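PDB 3PET: putative adhesin from Bacteroides fragilis NCTC 9343, which is a putative lipoprotein adhesin built as a right-handed beta-helix and probably acts in cell adhesion. Local coordinates for residues A[125-129]-A[130-134]; A[101-104]-A[105-109]. One frame throughout, in Å; residues are numbered along the deposited sequence.

Interaction 1 of 2, residues A[125-129]-A[130-134]; sequences QSLTC and QKLNV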
ATOM      1  N   GLN A 125     -11.593  15.377  -9.991  1.00 21.66           N
ATOM      2  CA  GLN A 125     -12.935  15.936  -9.852  0.50 21.34           C
ATOM      3  C   GLN A 125     -13.475  16.371 -11.203  1.00 24.68           C
ATOM      4  O   GLN A 125     -12.700  16.857 -12.036  1.00 21.94           O
ATOM      5  CB  GLN A 125     -12.892  17.135  -8.886  0.50 22.94           C
ATOM      6  CG  GLN A 125     -12.306  16.787  -7.511  0.50 32.35           C
ATOM      7  CD  GLN A 125     -12.137  17.984  -6.604  0.50 37.21           C
ATOM      8  OE1 GLN A 125     -11.019  18.343  -6.196  0.50 19.70           O
ATOM      9  NE2 GLN A 125     -13.249  18.595  -6.216  0.50 29.24           N
ATOM     10  N   SER A 126     -14.808  16.205 -11.414  1.00 22.06           N
ATOM     11  CA  SER A 126     -15.527  16.591 -12.633  1.00 22.37           C
ATOM     12  C   SER A 126     -14.893  15.955 -13.876  1.00 25.77           C
ATOM     13  O   SER A 126     -14.587  16.645 -14.860  1.00 25.56           O
ATOM     14  CB  SER A 126     -15.592  18.114 -12.782  1.00 24.02           C
ATOM     15  OG  SER A 126     -16.037  18.726 -11.587  1.00 35.26           O
ATOM     16  N   LEU A 127     -14.702  14.640 -13.819  1.00 19.21           N
ATOM     17  CA  LEU A 127     -14.169  13.901 -14.955  1.00 18.29           C
ATOM     18  C   LEU A 127     -15.309  13.531 -15.918  1.00 23.41           C
ATOM     19  O   LEU A 127     -16.340  13.031 -15.480  1.00 24.26           O
ATOM     20  CB  LEU A 127     -13.439  12.628 -14.451  1.00 17.05           C
ATOM     21  CG  LEU A 127     -12.914  11.646 -15.523  1.00 20.42           C
ATOM     22  CD1 LEU A 127     -11.829  12.281 -16.419  1.00 18.27           C
ATOM     23  CD2 LEU A 127     -12.457  10.342 -14.882  1.00 21.36           C
ATOM     24  N   THR A 128     -15.119  13.753 -17.223  1.00 19.25           N
ATOM     25  CA  THR A 128     -16.066  13.312 -18.249  1.00 20.27           C
ATOM     26  C   THR A 128     -15.232  12.514 -19.239  1.00 26.06           C
ATOM     27  O   THR A 128     -14.365  13.091 -19.886  1.00 24.98           O
ATOM     28  CB  THR A 128     -16.842  14.476 -18.912  1.00 21.84           C
ATOM     29  OG1 THR A 128     -17.453  15.297 -17.918  1.00 21.73           O
ATOM     30  CG2 THR A 128     -17.889  13.988 -19.894  1.00 19.54           C
ATOM     31  N   CYS A 129     -15.433  11.192 -19.321  1.00 22.53           N
ATOM     32  CA  CYS A 129     -14.631  10.399 -20.247  1.00 22.47           C
ATOM     33  C   CYS A 129     -15.445   9.262 -20.829  1.00 26.18           C
ATOM     34  O   CYS A 129     -16.544   8.990 -20.347  1.00 24.40           O
ATOM     35  CB  CYS A 129     -13.368   9.879 -19.553  1.00 22.58           C
ATOM     36  SG  CYS A 129     -13.678   8.612 -18.284  1.00 26.23           S
ATOM     37  N   GLN A 130     -14.887   8.575 -21.851  1.00 22.69           N
ATOM     38  CA  GLN A 130     -15.526   7.398 -22.423  1.00 22.10           C
ATOM     39  C   GLN A 130     -14.993   6.191 -21.693  1.00 25.30           C
ATOM     40  O   GLN A 130     -15.767   5.421 -21.139  1.00 24.51           O
ATOM     41  CB  GLN A 130     -15.293   7.302 -23.945  1.00 23.56           C
ATOM     42  CG  GLN A 130     -15.838   8.503 -24.743  1.00 36.37           C
ATOM     43  CD  GLN A 130     -17.282   8.840 -24.429  1.00 55.20           C
ATOM     44  OE1 GLN A 130     -18.186   8.014 -24.603  1.00 49.72           O
ATOM     45  NE2 GLN A 130     -17.527  10.053 -23.923  1.00 47.08           N
ATOM     46  N   LYS A 131     -13.661   6.035 -21.682  1.00 22.82           N
ATOM     47  CA  LYS A 131     -13.012   4.908 -21.031  0.50 22.17           C
ATOM     48  C   LYS A 131     -12.038   5.395 -19.969  1.00 25.70           C
ATOM     49  O   LYS A 131     -11.223   6.289 -20.226  1.00 25.70           O
ATOM     50  CB  LYS A 131     -12.293   4.009 -22.052  0.50 24.34           C
ATOM     51  CG  LYS A 131     -13.217   3.376 -23.089  0.50 33.30           C
ATOM     52  CD  LYS A 131     -12.440   2.603 -24.137  0.50 39.89           C
ATOM     53  CE  LYS A 131     -13.347   2.054 -25.208  0.50 53.56           C
ATOM     54  NZ  LYS A 131     -12.582   1.358 -26.277  0.50 63.47           N
ATOM     55  N   LEU A 132     -12.137   4.813 -18.775  1.00 20.46           N
ATOM     56  CA  LEU A 132     -11.254   5.111 -17.658  1.00 19.87           C
ATOM     57  C   LEU A 132     -10.572   3.832 -17.243  1.00 23.26           C
ATOM     58  O   LEU A 132     -11.235   2.801 -17.052  1.00 23.26           O
ATOM     59  CB  LEU A 132     -11.998   5.737 -16.464  1.00 19.61           C
ATOM     60  CG  LEU A 132     -11.194   5.860 -15.152  1.00 23.01           C
ATOM     61  CD1 LEU A 132     -10.057   6.897 -15.259  1.00 22.41           C
ATOM     62  CD2 LEU A 132     -12.100   6.150 -13.999  1.00 25.42           C
ATOM     63  N   ASN A 133      -9.257   3.892 -17.111  1.00 18.72           N
ATOM     64  CA  ASN A 133      -8.441   2.777 -16.659  1.00 18.08           C
ATOM     65  C   ASN A 133      -7.597   3.238 -15.493  1.00 23.25           C
ATOM     66  O   ASN A 133      -6.818   4.170 -15.652  1.00 23.57           O
ATOM     67  CB  ASN A 133      -7.564   2.208 -17.793  1.00 16.26           C
ATOM     68  CG  ASN A 133      -6.835   0.957 -17.367  1.00 32.64           C
ATOM     69  OD1 ASN A 133      -7.440  -0.037 -17.007  1.00 28.41           O
ATOM     70  ND2 ASN A 133      -5.516   0.986 -17.335  1.00 28.11           N
ATOM     71  N   VAL A 134      -7.773   2.611 -14.312  1.00 18.66           N
ATOM     72  CA  VAL A 134      -7.018   2.949 -13.110  1.00 16.74           C
ATOM     73  C   VAL A 134      -6.256   1.714 -12.659  1.00 20.53           C
ATOM     74  O   VAL A 134      -6.858   0.664 -12.410  1.00 19.28           O
ATOM     75  CB  VAL A 134      -7.913   3.521 -11.960  1.00 19.72           C
ATOM     76  CG1 VAL A 134      -7.102   3.784 -10.688  1.00 18.53           C
ATOM     77  CG2 VAL A 134      -8.627   4.784 -12.394  1.00 19.75           C
TER

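Interaction 2 of 2, residues A[101-104]-A[105-109]; sequences VHIE and NGLTT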
ATOM      1  N   VAL A 101      -1.645  14.010  -6.556  1.00 15.24           N
ATOM      2  CA  VAL A 101      -1.944  14.436  -7.932  1.00 15.09           C
ATOM      3  C   VAL A 101      -3.393  14.914  -7.944  1.00 20.42           C
ATOM      4  O   VAL A 101      -4.299  14.157  -7.569  1.00 18.33           O
ATOM      5  CB  VAL A 101      -1.657  13.351  -9.020  1.00 17.96           C
ATOM      6  CG1 VAL A 101      -1.933  13.889 -10.429  1.00 17.60           C
ATOM      7  CG2 VAL A 101      -0.211  12.836  -8.927  1.00 17.39           C
ATOM      8  N   HIS A 102      -3.616  16.171  -8.378  1.00 16.54           N
ATOM      9  CA  HIS A 102      -4.962  16.740  -8.404  1.00 16.35           C
ATOM     10  C   HIS A 102      -5.374  17.183  -9.782  1.00 20.38           C
ATOM     11  O   HIS A 102      -4.550  17.684 -10.554  1.00 19.06           O
ATOM     12  CB  HIS A 102      -5.065  17.982  -7.486  1.00 17.52           C
ATOM     13  CG  HIS A 102      -4.795  17.748  -6.031  1.00 20.87           C
ATOM     14  ND1 HIS A 102      -5.830  17.574  -5.123  1.00 22.62           N
ATOM     15  CD2 HIS A 102      -3.619  17.741  -5.361  1.00 22.10           C
ATOM     16  CE1 HIS A 102      -5.247  17.405  -3.946  1.00 22.20           C
ATOM     17  NE2 HIS A 102      -3.919  17.524  -4.036  1.00 22.32           N
ATOM     18  N   ILE A 103      -6.681  17.038 -10.061  1.00 17.01           N
ATOM     19  CA  ILE A 103      -7.438  17.601 -11.188  1.00 16.07           C
ATOM     20  C   ILE A 103      -8.654  18.187 -10.482  1.00 21.75           C
ATOM     21  O   ILE A 103      -9.668  17.498 -10.301  1.00 21.31           O
ATOM     22  CB  ILE A 103      -7.780  16.631 -12.349  1.00 18.40           C
ATOM     23  CG1 ILE A 103      -6.531  15.875 -12.895  1.00 17.36           C
ATOM     24  CG2 ILE A 103      -8.552  17.398 -13.453  1.00 17.00           C
ATOM     25  CD1 ILE A 103      -6.803  14.906 -14.197  1.00 22.91           C
ATOM     26  N   GLU A 104      -8.489  19.386  -9.926  1.00 18.62           N
ATOM     27  CA  GLU A 104      -9.537  19.993  -9.102  1.00 20.24           C
ATOM     28  C   GLU A 104     -10.749  20.482  -9.885  1.00 25.50           C
ATOM     29  O   GLU A 104     -11.850  20.466  -9.346  1.00 27.14           O
ATOM     30  CB  GLU A 104      -8.985  21.195  -8.315  1.00 21.87           C
ATOM     31  CG  GLU A 104      -7.835  20.895  -7.372  1.00 29.56           C
ATOM     32  CD  GLU A 104      -7.400  22.075  -6.518  1.00 44.90           C
ATOM     33  OE1 GLU A 104      -7.035  23.134  -7.080  1.00 31.61           O
ATOM     34  OE2 GLU A 104      -7.392  21.923  -5.276  1.00 40.39           O
ATOM     35  N   ASN A 105     -10.544  20.989 -11.104  1.00 20.74           N
ATOM     36  CA  ASN A 105     -11.620  21.640 -11.828  1.00 20.45           C
ATOM     37  C   ASN A 105     -12.019  20.976 -13.144  1.00 23.41           C
ATOM     38  O   ASN A 105     -12.533  21.641 -14.026  1.00 22.94           O
ATOM     39  CB  ASN A 105     -11.251  23.119 -12.044  1.00 20.89           C
ATOM     40  CG  ASN A 105     -11.222  23.847 -10.728  1.00 38.12           C
ATOM     41  OD1 ASN A 105     -12.230  23.934 -10.013  1.00 32.07           O
ATOM     42  ND2 ASN A 105     -10.048  24.293 -10.337  1.00 30.17           N
ATOM     43  N   GLY A 106     -11.883  19.672 -13.239  1.00 19.81           N
ATOM     44  CA  GLY A 106     -12.384  18.973 -14.412  1.00 19.33           C
ATOM     45  C   GLY A 106     -11.434  18.562 -15.505  1.00 22.71           C
ATOM     46  O   GLY A 106     -10.375  19.159 -15.710  1.00 23.42           O
ATOM     47  N   LEU A 107     -11.842  17.516 -16.212  1.00 18.77           N
ATOM     48  CA  LEU A 107     -11.154  16.980 -17.372  1.00 19.27           C
ATOM     49  C   LEU A 107     -12.166  16.297 -18.265  1.00 24.47           C
ATOM     50  O   LEU A 107     -12.895  15.420 -17.803  1.00 23.60           O
ATOM     51  CB  LEU A 107     -10.004  16.014 -17.007  1.00 18.35           C
ATOM     52  CG  LEU A 107      -9.335  15.264 -18.199  1.00 22.38           C
ATOM     53  CD1 LEU A 107      -8.609  16.237 -19.166  1.00 21.71           C
ATOM     54  CD2 LEU A 107      -8.388  14.174 -17.699  1.00 22.47           C
ATOM     55  N   THR A 108     -12.211  16.716 -19.537  1.00 21.12           N
ATOM     56  CA  THR A 108     -13.035  16.087 -20.574  1.00 22.00           C
ATOM     57  C   THR A 108     -12.063  15.435 -21.544  1.00 25.16           C
ATOM     58  O   THR A 108     -11.230  16.115 -22.149  1.00 23.13           O
ATOM     59  CB  THR A 108     -13.988  17.081 -21.250  1.00 25.16           C
ATOM     60  OG1 THR A 108     -14.819  17.663 -20.253  1.00 28.16           O
ATOM     61  CG2 THR A 108     -14.844  16.422 -22.321  1.00 19.85           C
ATOM     62  N   THR A 109     -12.141  14.115 -21.659  1.00 21.31           N
ATOM     63  CA  THR A 109     -11.232  13.352 -22.514  1.00 20.68           C
ATOM     64  C   THR A 109     -11.956  12.121 -23.051  1.00 26.62           C
ATOM     65  O   THR A 109     -13.014  11.771 -22.542  1.00 26.62           O
ATOM     66  CB  THR A 109      -9.962  12.966 -21.688  1.00 23.76           C
ATOM     67  OG1 THR A 109      -8.970  12.420 -22.564  1.00 23.55           O
ATOM     68  CG2 THR A 109     -10.253  11.980 -20.519  1.00 19.15           C
TER

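Interaction 1 of 2, residues A[125-129]-A[130-134]
The side-chain amide of Gln130 folds back over one face of the peptide group that links Cys129 to Gln130. Gln130 NE2 lies 3.8 Å from Cys129 C, and Gln130 CD is 4.1 Å from the same carbon. The two flat groups are roughly parallel, with about 27° between their planes. The thiol covers the opposite face of this peptide, with Cys129 SG 3.8 Å from Gln130 N. The edges of the peptide are its carbonyl oxygen and its N-H. Neither makes a hydrogen bond between the two segments.

The fold-back of Gln130 comes from its chain, which bends at chi2 (-51°). The residue is exposed. The sulfur takes the inner side because chi1 of Cys129 (69°) places it between the backbone N and the carbonyl carbon. From there Cys129 SG meets Leu132 CB at 3.8 Å.

Deeper inside, Leu127 and Leu132 approach from the two arms of the corner. One methyl of Leu127 faces the fork of Leu132: Leu127 CD2 is 4.2 Å from Leu132 CD1 and 4.3 Å from Leu132 CD2. Both leucines are buried. They join the stacked aliphatic interior of the right-handed beta-helix, where Leu127 packs on Leu112, Leu132 on Ile114 and Leu144, and both on Leu166. On the following coil Cys129 touches Ala148 and Gln130 rests on Gln149. The corner at Cys129 and Gln130 thus carries the chain from strand 122-128 to strand 131-136, on another face of the coil.

Backbone hydrogen bonds to neighbouring coils, from Leu127 to Glu145 and Thr147 and from Thr128 to Leu107, fix the 125-129 arm. Between the arms the side-chain contact is apolar. The thiol serves as an apolar group toward Leu132, and the amide stays on the outer side of the turn.

Interaction 2 of 2, residues A[101-104]-A[105-109]
Ile103 and Leu107 meet through their terminal methyls on the inner side of a turn. Ile103 CD1 is 3.9 Å from Leu107 CD2, and the two side chains cross obliquely. The other branch of the isoleucine reaches the backbone between them. Ile103 CG2 lies 3.4 Å from Gly106 O, a close methyl-to-carbonyl contact. Ile103 CG2 is also 4.1 Å from Leu107 CB, so the same methyl borders Leu107 as well. The isoleucine divides its work in this way because CG2 stands opposite the backbone N, while CG1 lies beside that N (chi1 -52°) and carries CD1 inward.

The outer side of the turn is polar. The amide of Asn105 stands over one face of the Glu104-Asn105 peptide, tilted from it by about 53°, with Asn105 CG 3.5 Å from Glu104 C. Asn105 ND2 comes within 3.8 Å of Glu104 CB. The carboxylate of Glu104 points out from the turn, and no hydrogen bond crosses between the two segments.

This is a corner of the right-handed beta-helix. Strand 101-103 ends, the chain bends through Glu104, Asn105 and Gly106, and strand 107-108 starts on a new course. Gly106 has a positive phi (101°). A CB here would press on the carbonyl oxygen of Asn105, so the conformation calls for a residue without a side chain.

Neighbouring coils hold both ends of the corner. Ile103 rests on Ile124 on one side and Tyr34 on the other, and Leu90 touches both Ile103 and Leu107. A backbone hydrogen bond links Ile103 with Asp123, and Thr108 N bonds to Gln36 OE1.

How the interactions relate
Interaction 2 (101-109) and interaction 1 (125-134) lie on successive coils of the beta-helix, with centres about 9 Å apart. Parallel strand pairing joins them. Gln125 N lies 2.9 Å from Ile103 O, and Thr128 N lies 2.8 Å from Leu107 O; both are probable hydrogen bonds. They bracket Ser126, so the bend at 104-106 stacks on Ser126. Interaction 1 spans the following corner, at Cys129 and Gln130, which stacks beside Thr109: Cys129 CB is 3.6 Å from Thr109 O. Neither contact is tied to a catalytic site. A tetraethylene glycol, probably from the crystallisation liquor, comes within about 4 Å of Gly106 at the nearest atoms.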